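Local structure of molybdopterin-guanine dinucleotide biosynthesis protein B (mobB) (Archaeoglobus fulgidus, 2F1R) at residues Lys109-Val114 with Gly127-Val132; Lys116-Val121 with Cys134-Asp139. The protein probably binds GTP as a P-loop protein of the MobB family, which is associated with the biosynthesis of the molybdopterin-guanine dinucleotide form of the molybdenum cofactor. One frame throughout, in Å; residues are numbered along the deposited sequence.

Interaction 1. Residues Lys109-Val114 with Gly127-Val132; sequences KDRIVV and GRILAV
Gly127 N sits over the centre of one face of the Arg111 guanidinium, 3.3 Å from CZ, while the edge of the same group is turned to the carbonyl of Lys109. NE and NH2 both lie in plane with Lys109 O and grip that one oxygen side-on, the NE bond being 2.7 Å long. The chain is bent at chi2 and again at chi3, where -35° turns NE back toward Gly127. CD packs on the peptide oxygens of Gly127 and Arg128. Beyond the two segments, NH2 reaches Ser105 O and NH1 reaches Phe124 O, so the buried cation is held largely by backbone carbonyls.

The Arg128 guanidinium has the Asp110 carboxylate over one face. The two side chains run side by side, their planes 69° apart, and OD2 stands 3.5 Å from NH1 but well out of the guanidinium plane, a salt bridge of charge alone. A water ties Asp110 OD1 to Arg128 N.

From this end the backbones run on as neighbouring parallel strands, 111-114 and 129-132, of the central sheet of a P-loop NTPase fold. Arg111 takes part through both N and O, its N bonding to Arg128 O and its O receiving Leu130 N at 2.9 Å in an almost straight bond; Val113 N then bonds to Ala131 O. On the sheet face bearing Arg111 and Val113, Ile129 CG1 touches both Arg111 CD and Val113 CG2, the latter at 3.9 Å. On the other face, Ile112 and Ala131 are covered by helix 149-160.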
loop_
_atom_site.group_PDB
_atom_site.type_symbol
_atom_site.label_atom_id
_atom_site.label_comp_id
_atom_site.label_asym_id
_atom_site.label_seq_id
_atom_site.Cartn_x
_atom_site.Cartn_y
_atom_site.Cartn_z
ATOM N N LYS A 109 6.631 9.232 19.953
ATOM C CA LYS A 109 6.132 10.435 19.271
ATOM C C LYS A 109 5.237 11.252 20.189
ATOM O O LYS A 109 4.576 10.677 21.061
ATOM C CB LYS A 109 5.340 10.092 17.994
ATOM C CG LYS A 109 6.036 9.253 16.972
ATOM C CD LYS A 109 7.380 9.882 16.456
ATOM C CE LYS A 109 7.917 9.044 15.302
ATOM N NZ LYS A 109 9.328 9.387 15.039
ATOM N N ASP A 110 5.189 12.582 20.003
ATOM C CA ASP A 110 4.173 13.405 20.681
ATOM C C ASP A 110 2.812 12.706 20.576
ATOM O O ASP A 110 2.560 12.113 19.543
ATOM C CB ASP A 110 4.052 14.755 19.983
ATOM C CG ASP A 110 5.323 15.608 20.146
ATOM O OD1 ASP A 110 6.268 15.140 20.835
ATOM O OD2 ASP A 110 5.353 16.708 19.556
ATOM N N ARG A 111 1.935 12.811 21.584
ATOM C CA ARG A 111 0.681 12.044 21.598
ATOM C C ARG A 111 -0.482 12.787 22.201
ATOM O O ARG A 111 -0.324 13.576 23.148
ATOM C CB ARG A 111 0.842 10.695 22.356
ATOM C CG ARG A 111 1.065 10.753 23.917
ATOM C CD ARG A 111 2.584 10.760 24.316
ATOM N NE ARG A 111 3.368 9.936 23.377
ATOM C CZ ARG A 111 3.559 8.637 23.505
ATOM N NH1 ARG A 111 3.090 7.988 24.558
ATOM N NH2 ARG A 111 4.275 8.002 22.609
ATOM N N ILE A 112 -1.658 12.468 21.672
ATOM C CA ILE A 112 -2.902 12.729 22.358
ATOM C C ILE A 112 -3.343 11.456 23.024
ATOM O O ILE A 112 -3.378 10.401 22.372
ATOM C CB ILE A 112 -3.954 13.312 21.386
ATOM C CG1 ILE A 112 -3.440 14.666 20.826
ATOM C CG2 ILE A 112 -5.326 13.449 22.084
ATOM C CD1 ILE A 112 -4.447 15.364 19.882
ATOM N N VAL A 113 -3.643 11.544 24.330
ATOM C CA VAL A 113 -3.934 10.364 25.165
ATOM C C VAL A 113 -5.422 10.286 25.413
ATOM O O VAL A 113 -5.966 11.217 26.021
ATOM C CB VAL A 113 -3.223 10.414 26.556
ATOM C CG1 VAL A 113 -3.670 9.202 27.461
ATOM C CG2 VAL A 113 -1.711 10.438 26.385
ATOM N N VAL A 114 -6.079 9.217 24.943
ATOM C CA VAL A 114 -7.519 9.050 25.101
ATOM C C VAL A 114 -7.830 7.930 26.088
ATOM O O VAL A 114 -7.543 6.748 25.806
ATOM C CB VAL A 114 -8.206 8.775 23.751
ATOM C CG1 VAL A 114 -9.718 8.759 23.917
ATOM C CG2 VAL A 114 -7.785 9.810 22.720
ATOM N N GLY A 127 6.274 9.577 25.206
ATOM C CA GLY A 127 6.601 10.806 24.468
ATOM C C GLY A 127 5.882 11.981 25.078
ATOM O O GLY A 127 5.230 11.836 26.106
ATOM N N ARG A 128 5.982 13.139 24.434
ATOM C CA ARG A 128 5.317 14.343 24.928
ATOM C C ARG A 128 3.793 14.304 24.812
ATOM O O ARG A 128 3.249 14.084 23.711
ATOM C CB ARG A 128 5.860 15.588 24.216
ATOM C CG ARG A 128 5.568 16.853 24.973
ATOM C CD ARG A 128 6.447 18.019 24.481
ATOM N NE ARG A 128 5.607 18.974 23.784
ATOM C CZ ARG A 128 5.779 19.371 22.526
ATOM N NH1 ARG A 128 6.808 18.906 21.797
ATOM N NH2 ARG A 128 4.921 20.259 22.011
ATOM N N ILE A 129 3.123 14.513 25.958
ATOM C CA ILE A 129 1.663 14.522 26.000
ATOM C C ILE A 129 1.211 15.933 25.640
ATOM O O ILE A 129 1.495 16.911 26.348
ATOM C CB ILE A 129 1.059 14.012 27.353
ATOM C CG1 ILE A 129 1.403 12.520 27.563
ATOM C CG2 ILE A 129 -0.473 14.254 27.416
ATOM C CD1 ILE A 129 1.258 12.057 29.024
ATOM N N LEU A 130 0.476 16.009 24.539
ATOM C CA LEU A 130 0.046 17.278 24.017
ATOM C C LEU A 130 -1.305 17.600 24.582
ATOM O O LEU A 130 -1.634 18.798 24.807
ATOM C CB LEU A 130 -0.046 17.207 22.484
ATOM C CG LEU A 130 1.261 16.986 21.715
ATOM C CD1 LEU A 130 1.038 17.089 20.267
ATOM C CD2 LEU A 130 2.349 17.957 22.181
ATOM N N ALA A 131 -2.117 16.539 24.762
ATOM C CA ALA A 131 -3.449 16.716 25.350
ATOM C C ALA A 131 -4.027 15.395 25.768
ATOM O O ALA A 131 -3.600 14.327 25.284
ATOM C CB ALA A 131 -4.383 17.400 24.350
ATOM N N VAL A 132 -5.012 15.457 26.664
ATOM C CA VAL A 132 -5.649 14.266 27.151
ATOM C C VAL A 132 -7.099 14.386 26.780
ATOM O O VAL A 132 -7.699 15.466 26.970
ATOM C CB VAL A 132 -5.452 14.068 28.689
ATOM C CG1 VAL A 132 -6.309 12.882 29.208
ATOM C CG2 VAL A 132 -3.906 13.869 29.066
HETATM O O HOH W 1 7.394 13.121 22.013
#

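Interaction 2. Residues Lys116-Val121 with Cys134-Asp139; sequences KKPEEV and CDERVD
Pro118 and Glu136 meet with their side chains at about a right angle, the carboxylate of Glu136 lying against the CG-CD side of the proline ring. With Glu136 CG anti to the backbone N (chi1 -170°), the chain runs out extended to the proline. OE2 comes to 3.3 Å from Pro118 CD, and CD of Glu136 to 3.6 Å from Pro118 CG. The same OE2 receives a hydrogen bond from a water that also donates to Lys116 O, so a single solvent molecule spans the two loops.

The other part of the ring faces Val138. Pro118 CB packs on Val138 CG2 at 3.6 Å, the branch that lies anti to the carbonyl carbon, while Val138 CG1 makes a looser approach to Val121 CG2. Pro118 thus meets a carboxylate at CG and CD and an aliphatic branch at CB, both from segment 134-139. Cys134 adds its sulfur, with SG 3.6 Å from Lys116 O; it also accepts a weak hydrogen bond from Glu136 N within its own loop.

No direct hydrogen bond crosses between the segments. Glu120 OE1 receives Lys117 N at 3.2 Å in an almost straight bond that arrives from above the carboxylate plane, and a weak one from Lys116 N; Thr10 OG1, in the loop after strand 4-9, is a further partner. Both backbone donors lie just before the 3-10 segment 118-121, which carries Glu120. What results is the packing of two loops that follow adjacent parallel strands, at the C-terminal ends of the strands in a P-loop NTPase fold.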
loop_
_atom_site.group_PDB
_atom_site.type_symbol
_atom_site.label_atom_id
_atom_site.label_comp_id
_atom_site.label_asym_id
_atom_site.label_seq_id
_atom_site.Cartn_x
_atom_site.Cartn_y
_atom_site.Cartn_z
ATOM N N LYS A 116 -10.417 6.431 29.571
ATOM C CA LYS A 116 -11.619 6.440 30.378
ATOM C C LYS A 116 -11.425 7.075 31.768
ATOM O O LYS A 116 -12.231 7.876 32.235
ATOM C CB LYS A 116 -12.109 4.988 30.565
ATOM C CG LYS A 116 -13.529 4.971 31.205
ATOM C CD LYS A 116 -14.645 5.259 30.172
ATOM C CE LYS A 116 -16.002 4.940 30.765
ATOM N NZ LYS A 116 -15.658 4.045 31.913
ATOM N N LYS A 117 -10.357 6.699 32.433
ATOM C CA LYS A 117 -10.072 7.149 33.799
ATOM C C LYS A 117 -8.833 7.990 33.771
ATOM O O LYS A 117 -7.874 7.624 33.098
ATOM C CB LYS A 117 -9.775 5.933 34.688
ATOM C CG LYS A 117 -10.775 4.801 34.610
ATOM C CD LYS A 117 -10.177 3.575 35.299
ATOM C CE LYS A 117 -11.052 2.342 35.083
ATOM N NZ LYS A 117 -12.051 2.512 33.943
ATOM N N PRO A 118 -8.791 9.072 34.557
ATOM C CA PRO A 118 -7.612 9.987 34.543
ATOM C C PRO A 118 -6.259 9.321 34.912
ATOM O O PRO A 118 -5.237 9.661 34.326
ATOM C CB PRO A 118 -7.967 11.072 35.571
ATOM C CG PRO A 118 -9.427 10.870 35.902
ATOM C CD PRO A 118 -9.803 9.460 35.564
ATOM N N GLU A 119 -6.268 8.345 35.816
ATOM C CA GLU A 119 -5.058 7.656 36.291
ATOM C C GLU A 119 -4.399 6.748 35.228
ATOM O O GLU A 119 -3.212 6.423 35.369
ATOM C CB GLU A 119 -5.354 6.845 37.565
ATOM C CG GLU A 119 -6.433 5.674 37.375
ATOM C CD GLU A 119 -7.888 6.058 37.778
ATOM O OE1 GLU A 119 -8.438 7.112 37.349
ATOM O OE2 GLU A 119 -8.493 5.283 38.535
ATOM N N GLU A 120 -5.147 6.367 34.175
ATOM C CA GLU A 120 -4.572 5.660 33.016
ATOM C C GLU A 120 -3.558 6.518 32.234
ATOM O O GLU A 120 -2.756 5.985 31.495
ATOM C CB GLU A 120 -5.666 5.187 32.042
ATOM C CG GLU A 120 -6.702 4.221 32.657
ATOM C CD GLU A 120 -7.917 3.892 31.759
ATOM O OE1 GLU A 120 -8.419 4.671 30.942
ATOM O OE2 GLU A 120 -8.452 2.806 31.914
ATOM N N VAL A 121 -3.604 7.842 32.400
ATOM C CA VAL A 121 -2.676 8.770 31.683
ATOM C C VAL A 121 -1.215 8.413 31.950
ATOM O O VAL A 121 -0.371 8.513 31.048
ATOM C CB VAL A 121 -2.914 10.288 32.040
ATOM C CG1 VAL A 121 -1.823 11.213 31.336
ATOM C CG2 VAL A 121 -4.316 10.725 31.632
ATOM N N CYS A 134 -10.687 12.843 27.765
ATOM C CA CYS A 134 -11.288 12.125 28.878
ATOM C C CYS A 134 -12.581 12.848 29.272
ATOM O O CYS A 134 -12.623 14.084 29.368
ATOM C CB CYS A 134 -10.313 12.096 30.043
ATOM S SG CYS A 134 -10.894 11.066 31.409
ATOM N N ASP A 135 -13.654 12.106 29.452
ATOM C CA ASP A 135 -14.931 12.727 29.906
ATOM C C ASP A 135 -14.895 13.388 31.289
ATOM O O ASP A 135 -15.626 14.331 31.576
ATOM C CB ASP A 135 -16.086 11.727 29.759
ATOM C CG ASP A 135 -16.581 11.641 28.312
ATOM O OD1 ASP A 135 -16.514 12.654 27.578
ATOM O OD2 ASP A 135 -17.064 10.577 27.911
ATOM N N GLU A 136 -14.025 12.866 32.128
ATOM C CA GLU A 136 -13.724 13.404 33.438
ATOM C C GLU A 136 -12.501 14.320 33.312
ATOM O O GLU A 136 -11.505 13.972 32.651
ATOM C CB GLU A 136 -13.395 12.242 34.377
ATOM C CG GLU A 136 -13.296 12.667 35.821
ATOM C CD GLU A 136 -12.869 11.547 36.775
ATOM O OE1 GLU A 136 -12.549 11.944 37.903
ATOM O OE2 GLU A 136 -12.822 10.325 36.401
ATOM N N ARG A 137 -12.580 15.492 33.934
ATOM C CA ARG A 137 -11.440 16.393 33.979
ATOM C C ARG A 137 -10.161 15.743 34.468
ATOM O O ARG A 137 -10.144 14.967 35.418
ATOM C CB ARG A 137 -11.771 17.679 34.764
ATOM C CG ARG A 137 -10.592 18.427 35.378
ATOM C CD ARG A 137 -11.079 19.720 36.158
ATOM N NE ARG A 137 -11.455 20.769 35.203
ATOM C CZ ARG A 137 -10.564 21.594 34.647
ATOM N NH1 ARG A 137 -9.266 21.483 34.991
ATOM N NH2 ARG A 137 -10.958 22.519 33.763
ATOM N N VAL A 138 -9.086 16.069 33.765
ATOM C CA VAL A 138 -7.768 15.571 34.057
ATOM C C VAL A 138 -6.863 16.784 34.412
ATOM O O VAL A 138 -6.963 17.829 33.774
ATOM C CB VAL A 138 -7.266 14.773 32.814
ATOM C CG1 VAL A 138 -5.769 14.722 32.721
ATOM C CG2 VAL A 138 -7.901 13.315 32.809
ATOM N N ASP A 139 -5.993 16.637 35.414
ATOM C CA ASP A 139 -5.036 17.695 35.803
ATOM C C ASP A 139 -3.685 17.581 35.113
ATOM O O ASP A 139 -3.187 16.482 34.845
ATOM C CB ASP A 139 -4.800 17.656 37.317
ATOM C CG ASP A 139 -6.101 17.841 38.116
ATOM O OD1 ASP A 139 -6.876 18.805 37.824
ATOM O OD2 ASP A 139 -6.322 17.034 39.048
HETATM O O HOH W 2 -13.771 8.587 34.466
#

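Interactions 1 and 2 are successive levels of one pair of chain runs: their segments alternate along the sequence, 109-114, 116-121, 127-132, 134-139, and their centres lie 13 Å apart on the same side of the chain's centre. Interaction 1 is the pairing of two parallel strands of the central sheet; interaction 2 joins the loops that leave their C-terminal ends. Apolar contacts connect the levels, with Val132 CG1 3.8 Å from Val121 CG2 and Ile129 also against Val121. The principle illustrated is that strand pairing sets two exits side by side; the loops then pack on each other, and Val121 and Val138 extend the apolar face formed by Ile129 and Val132.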